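Local structure of molybdenum cofactor biosynthesis protein C 2 (Mycobacterium tuberculosis, 4FDF) at residues H88-V97 and T109-V120. The protein probably catalyses the conversion of (8S)-3',8-cyclo-7,8-dihydroguanosine 5'-triphosphate to cyclic pyranopterin monophosphate in molybdenum cofactor biosynthesis, working as a homohexamer. Residues are numbered along the deposited sequence; the frame is centred on the assembly and turned at random. Where two conformers were deposited one is given.
Sequences HQLALTGVDV and TATVRSTDRTGV
Leu90 lays its two methyls over the loop that follows strand 105-116. Leu90 CD2 meets Thr118 CG2 at 3.6 Å and touches Asp116 CG. Leu90 CD1 reaches across to Val120 CG1, 4.0 Å away, just before helix 121-139 begins. Ala91 N donates a nearly straight bond to Asp116 OD2 at 3.2 Å, on its anti side. The other carboxylate oxygen of Asp116 takes Arg117 N, so both ends of the group are held. Ser114 OG, anti to its own N (chi1 177°), donates to Ala91 O from above the carbonyl plane at a doubtfully short 2.5 Å.

The hairpin of strands 92-101 and 105-116 is antiparallel, with a classic beta bulge. Thr93 and Gly94 both face Arg113. Thr93 N to Arg113 O is 2.8 Å, and Gly94 N comes to that oxygen from the same face at 3.3 Å. Arg113 N returns a bond to Gly94 O at 2.8 Å, and regular pairing runs on through Asp96 and Thr111, which bond to each other in both directions.

Over Gly94, the Arg113 chain bends at chi3 (-53°) and turns its guanidinium toward Asp96. Arg113 NH2 meets Asp96 OD1 in the guanidinium plane at 2.8 Å, and NH1 adds a weak bond to it. With both nitrogens on one oxygen and the planes 59° apart, the pair is not the side-on, two-oxygen kind. Arg113 NE forms a second salt bridge, to Asp28 of a neighbouring subunit. Val95, Val97, Ala110 and Val112 line the other face, under helices 65-83 and 121-139.

His88 and Glu123, on which Leu90 packs, are predicted to bind substrate. These contacts join the loop carrying His88 to the hairpin, while Arg113, shared between two carboxylates, probably has its positive charge stabilised at the subunit interface.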
ATOM      1  N   HIS B  88       4.675   8.764  12.241  1.00 44.09           N
ATOM      2  CA  HIS B  88       4.664   9.823  11.247  1.00 43.98           C
ATOM      3  C   HIS B  88       5.310   9.323   9.997  1.00 43.92           C
ATOM      4  O   HIS B  88       6.109   8.387  10.048  1.00 41.39           O
ATOM      5  CB  HIS B  88       5.454  11.017  11.763  1.00 48.90           C
ATOM      6  CG  HIS B  88       4.952  11.560  13.075  1.00 52.32           C
ATOM      7  ND1 HIS B  88       5.115  10.903  14.242  1.00 54.67           N
ATOM      8  CD2 HIS B  88       4.280  12.741  13.376  1.00 54.35           C
ATOM      9  CE1 HIS B  88       4.572  11.629  15.241  1.00 57.00           C
ATOM     10  NE2 HIS B  88       4.066  12.755  14.708  1.00 56.42           N
ATOM     11  N   GLN B  89       4.955   9.940   8.869  1.00 43.59           N
ATOM     12  CA  GLN B  89       5.599   9.706   7.577  1.00 47.66           C
ATOM     13  C   GLN B  89       6.928  10.466   7.530  1.00 47.61           C
ATOM     14  O   GLN B  89       6.944  11.693   7.582  1.00 48.92           O
ATOM     15  CB  GLN B  89       4.694  10.192   6.436  1.00 50.18           C
ATOM     16  CG  GLN B  89       3.341   9.474   6.322  1.00 52.28           C
ATOM     17  CD  GLN B  89       2.221  10.385   5.812  1.00 53.24           C
ATOM     18  OE1 GLN B  89       1.874  11.375   6.448  1.00 54.24           O
ATOM     19  NE2 GLN B  89       1.648  10.036   4.669  1.00 52.88           N
ATOM     20  N   LEU B  90       8.035   9.731   7.453  1.00 48.21           N
ATOM     21  CA  LEU B  90       9.376  10.324   7.510  1.00 47.09           C
ATOM     22  C   LEU B  90      10.174  10.104   6.226  1.00 48.82           C
ATOM     23  O   LEU B  90      10.086   9.044   5.604  1.00 50.99           O
ATOM     24  CB  LEU B  90      10.153   9.801   8.730  1.00 49.46           C
ATOM     25  CG  LEU B  90       9.576  10.110  10.128  1.00 49.56           C
ATOM     26  CD1 LEU B  90      10.376   9.446  11.242  1.00 49.08           C
ATOM     27  CD2 LEU B  90       9.469  11.616  10.368  1.00 48.82           C
ATOM     28  N   ALA B  91      10.936  11.119   5.826  1.00 45.93           N
ATOM     29  CA  ALA B  91      11.746  11.027   4.623  1.00 45.54           C
ATOM     30  C   ALA B  91      13.053  10.341   4.961  1.00 43.02           C
ATOM     31  O   ALA B  91      13.889  10.898   5.658  1.00 40.26           O
ATOM     32  CB  ALA B  91      12.000  12.417   4.031  0.54 46.29           C
ATOM     33  N   LEU B  92      13.210   9.111   4.486  1.00 41.96           N
ATOM     34  CA  LEU B  92      14.413   8.352   4.783  1.00 41.16           C
ATOM     35  C   LEU B  92      15.453   8.642   3.717  1.00 40.40           C
ATOM     36  O   LEU B  92      15.166   8.557   2.521  1.00 38.83           O
ATOM     37  CB  LEU B  92      14.114   6.845   4.889  1.00 39.32           C
ATOM     38  CG  LEU B  92      12.935   6.420   5.786  1.00 39.53           C
ATOM     39  CD1 LEU B  92      12.823   4.894   5.851  1.00 36.52           C
ATOM     40  CD2 LEU B  92      13.040   7.004   7.198  1.00 39.11           C
ATOM     41  N   THR B  93      16.652   9.010   4.162  1.00 41.51           N
ATOM     42  CA  THR B  93      17.763   9.292   3.253  1.00 40.83           C
ATOM     43  C   THR B  93      18.698   8.108   3.037  1.00 42.36           C
ATOM     44  O   THR B  93      19.545   8.139   2.138  1.00 45.01           O
ATOM     45  CB  THR B  93      18.566  10.555   3.669  1.00 41.49           C
ATOM     46  OG1 THR B  93      18.722  10.608   5.096  1.00 41.14           O
ATOM     47  CG2 THR B  93      17.857  11.834   3.185  1.00 40.08           C
ATOM     48  N   GLY B  94      18.542   7.059   3.840  1.00 40.35           N
ATOM     49  CA  GLY B  94      19.345   5.844   3.668  1.00 37.41           C
ATOM     50  C   GLY B  94      18.955   4.722   4.611  1.00 36.79           C
ATOM     51  O   GLY B  94      18.542   4.977   5.745  1.00 32.67           O
ATOM     52  N   VAL B  95      19.080   3.485   4.122  1.00 36.18           N
ATOM     53  CA  VAL B  95      18.701   2.273   4.854  1.00 38.85           C
ATOM     54  C   VAL B  95      19.667   1.138   4.533  1.00 40.75           C
ATOM     55  O   VAL B  95      19.791   0.735   3.376  1.00 39.88           O
ATOM     56  CB  VAL B  95      17.264   1.762   4.493  1.00 38.73           C
ATOM     57  CG1 VAL B  95      16.868   0.595   5.409  1.00 35.27           C
ATOM     58  CG2 VAL B  95      16.217   2.881   4.570  1.00 38.86           C
ATOM     59  N   ASP B  96      20.341   0.626   5.558  1.00 42.36           N
ATOM     60  CA  ASP B  96      21.169  -0.568   5.415  1.00 41.30           C
ATOM     61  C   ASP B  96      20.663  -1.695   6.301  1.00 41.13           C
ATOM     62  O   ASP B  96      20.194  -1.461   7.425  1.00 40.57           O
ATOM     63  CB  ASP B  96      22.629  -0.262   5.739  1.00 44.75           C
ATOM     64  CG  ASP B  96      23.290   0.575   4.673  1.00 50.02           C
ATOM     65  OD1 ASP B  96      23.360   1.805   4.845  1.00 53.48           O
ATOM     66  OD2 ASP B  96      23.726   0.010   3.647  1.00 56.28           O
ATOM     67  N   VAL B  97      20.743  -2.914   5.774  1.00 38.86           N
ATOM     68  CA  VAL B  97      20.475  -4.122   6.538  1.00 39.12           C
ATOM     69  C   VAL B  97      21.696  -5.031   6.422  1.00 43.32           C
ATOM     70  O   VAL B  97      22.080  -5.429   5.314  1.00 43.83           O
ATOM     71  CB  VAL B  97      19.189  -4.865   6.053  1.00 41.34           C
ATOM     72  CG1 VAL B  97      18.972  -6.166   6.846  1.00 39.31           C
ATOM     73  CG2 VAL B  97      17.954  -3.962   6.170  1.00 35.58           C
ATOM     74  N   THR B 109      21.163  -6.375  11.618  1.00 37.79           N
ATOM     75  CA  THR B 109      21.335  -4.992  12.044  1.00 37.35           C
ATOM     76  C   THR B 109      20.779  -4.054  10.969  1.00 37.90           C
ATOM     77  O   THR B 109      21.150  -4.155   9.800  1.00 37.18           O
ATOM     78  CB  THR B 109      22.830  -4.684  12.339  1.00 40.08           C
ATOM     79  OG1 THR B 109      23.375  -5.718  13.177  1.00 41.53           O
ATOM     80  CG2 THR B 109      23.001  -3.349  13.035  1.00 36.62           C
ATOM     81  N   ALA B 110      19.891  -3.147  11.365  1.00 35.80           N
ATOM     82  CA  ALA B 110      19.404  -2.134  10.441  1.00 34.84           C
ATOM     83  C   ALA B 110      19.862  -0.736  10.846  1.00 35.26           C
ATOM     84  O   ALA B 110      19.759  -0.347  12.009  1.00 33.62           O
ATOM     85  CB  ALA B 110      17.886  -2.197  10.307  1.00 33.27           C
ATOM     86  N   THR B 111      20.391  -0.003   9.871  1.00 35.05           N
ATOM     87  CA  THR B 111      20.852   1.371  10.061  1.00 36.12           C
ATOM     88  C   THR B 111      20.001   2.264   9.171  1.00 36.97           C
ATOM     89  O   THR B 111      19.907   2.034   7.961  1.00 39.72           O
ATOM     90  CB  THR B 111      22.363   1.509   9.722  1.00 35.30           C
ATOM     91  OG1 THR B 111      23.120   0.732  10.655  1.00 35.06           O
ATOM     92  CG2 THR B 111      22.831   2.959   9.796  1.00 34.89           C
ATOM     93  N   VAL B 112      19.348   3.247   9.786  1.00 36.73           N
ATOM     94  CA  VAL B 112      18.431   4.139   9.081  1.00 35.67           C
ATOM     95  C   VAL B 112      18.906   5.569   9.269  1.00 39.08           C
ATOM     96  O   VAL B 112      19.271   5.970  10.379  1.00 40.53           O
ATOM     97  CB  VAL B 112      16.957   3.998   9.580  1.00 34.70           C
ATOM     98  CG1 VAL B 112      16.031   4.995   8.855  1.00 35.85           C
ATOM     99  CG2 VAL B 112      16.432   2.580   9.357  1.00 32.30           C
ATOM    100  N   ARG B 113      18.917   6.328   8.181  1.00 39.21           N
ATOM    101  CA  ARG B 113      19.263   7.746   8.229  1.00 40.88           C
ATOM    102  C   ARG B 113      18.134   8.595   7.651  1.00 41.22           C
ATOM    103  O   ARG B 113      17.444   8.185   6.695  1.00 38.07           O
ATOM    104  CB  ARG B 113      20.600   8.014   7.517  1.00 42.72           C
ATOM    105  CG  ARG B 113      21.828   7.451   8.266  1.00 45.75           C
ATOM    106  CD  ARG B 113      23.061   7.240   7.366  1.00 49.01           C
ATOM    107  NE  ARG B 113      22.758   6.429   6.181  1.00 56.10           N
ATOM    108  CZ  ARG B 113      23.111   5.154   5.996  1.00 57.75           C
ATOM    109  NH1 ARG B 113      23.820   4.489   6.910  1.00 56.49           N
ATOM    110  NH2 ARG B 113      22.759   4.542   4.871  1.00 56.15           N
ATOM    111  N   SER B 114      17.938   9.766   8.258  1.00 40.74           N
ATOM    112  CA  SER B 114      16.890  10.699   7.855  1.00 42.61           C
ATOM    113  C   SER B 114      17.161  12.136   8.297  1.00 44.73           C
ATOM    114  O   SER B 114      17.721  12.382   9.371  1.00 44.20           O
ATOM    115  CB  SER B 114      15.540  10.261   8.417  1.00 42.71           C
ATOM    116  OG  SER B 114      14.534  11.204   8.094  1.00 42.74           O
ATOM    117  N   THR B 115      16.744  13.078   7.457  1.00 45.35           N
ATOM    118  CA  THR B 115      16.728  14.486   7.818  1.00 49.26           C
ATOM    119  C   THR B 115      15.280  14.866   8.070  1.00 49.66           C
ATOM    120  O   THR B 115      14.546  15.152   7.120  1.00 53.01           O
ATOM    121  CB  THR B 115      17.297  15.357   6.685  1.00 51.11           C
ATOM    122  OG1 THR B 115      18.566  14.834   6.281  1.00 50.68           O
ATOM    123  CG2 THR B 115      17.456  16.815   7.144  1.00 52.86           C
ATOM    124  N   ASP B 116      14.860  14.836   9.335  1.00 51.24           N
ATOM    125  CA  ASP B 116      13.462  15.119   9.686  1.00 52.08           C
ATOM    126  C   ASP B 116      13.234  15.562  11.138  1.00 52.69           C
ATOM    127  O   ASP B 116      14.184  15.834  11.880  1.00 52.89           O
ATOM    128  CB  ASP B 116      12.560  13.921   9.336  1.00 55.49           C
ATOM    129  CG  ASP B 116      11.244  14.345   8.685  1.00 57.30           C
ATOM    130  OD1 ASP B 116      10.502  15.160   9.279  1.00 58.19           O
ATOM    131  OD2 ASP B 116      10.947  13.854   7.576  1.00 60.51           O
ATOM    132  N   ARG B 117      11.957  15.601  11.524  1.00 53.63           N
ATOM    133  CA  ARG B 117      11.476  16.237  12.753  1.00 54.43           C
ATOM    134  C   ARG B 117      11.393  15.316  13.975  1.00 56.74           C
ATOM    135  O   ARG B 117      11.152  15.783  15.094  1.00 57.00           O
ATOM    136  CB  ARG B 117      10.098  16.867  12.494  1.00 55.57           C
ATOM    137  CG  ARG B 117      10.137  18.116  11.629  1.00 56.88           C
ATOM    138  CD  ARG B 117       8.749  18.618  11.256  1.00 57.71           C
ATOM    139  NE  ARG B 117       8.687  20.078  11.328  1.00 61.03           N
ATOM    140  CZ  ARG B 117       9.002  20.914  10.336  1.00 64.21           C
ATOM    141  NH1 ARG B 117       9.398  20.455   9.151  1.00 60.96           N
ATOM    142  NH2 ARG B 117       8.915  22.225  10.531  1.00 64.63           N
ATOM    143  N   THR B 118      11.566  14.014  13.759  1.00 55.69           N
ATOM    144  CA  THR B 118      11.537  13.031  14.852  1.00 54.97           C
ATOM    145  C   THR B 118      12.490  11.871  14.557  1.00 52.40           C
ATOM    146  O   THR B 118      12.925  11.703  13.416  1.00 50.64           O
ATOM    147  CB  THR B 118      10.082  12.534  15.193  1.00 56.39           C
ATOM    148  OG1 THR B 118      10.144  11.331  15.967  1.00 64.29           O
ATOM    149  CG2 THR B 118       9.262  12.258  13.950  1.00 54.25           C
ATOM    150  N   GLY B 119      12.822  11.095  15.592  1.00 52.61           N
ATOM    151  CA  GLY B 119      13.757   9.970  15.474  1.00 48.07           C
ATOM    152  C   GLY B 119      13.268   8.879  14.536  1.00 45.94           C
ATOM    153  O   GLY B 119      12.063   8.763  14.291  1.00 44.65           O
ATOM    154  N   VAL B 120      14.209   8.081  14.024  1.00 43.49           N
ATOM    155  CA  VAL B 120      13.916   7.034  13.036  1.00 40.40           C
ATOM    156  C   VAL B 120      14.119   5.600  13.556  1.00 38.32           C
ATOM    157  O   VAL B 120      14.353   4.668  12.773  1.00 33.89           O
ATOM    158  CB  VAL B 120      14.697   7.251  11.690  1.00 42.23           C
ATOM    159  CG1 VAL B 120      14.231   8.526  11.010  1.00 43.27           C
ATOM    160  CG2 VAL B 120      16.221   7.268  11.900  1.00 39.09           C
TER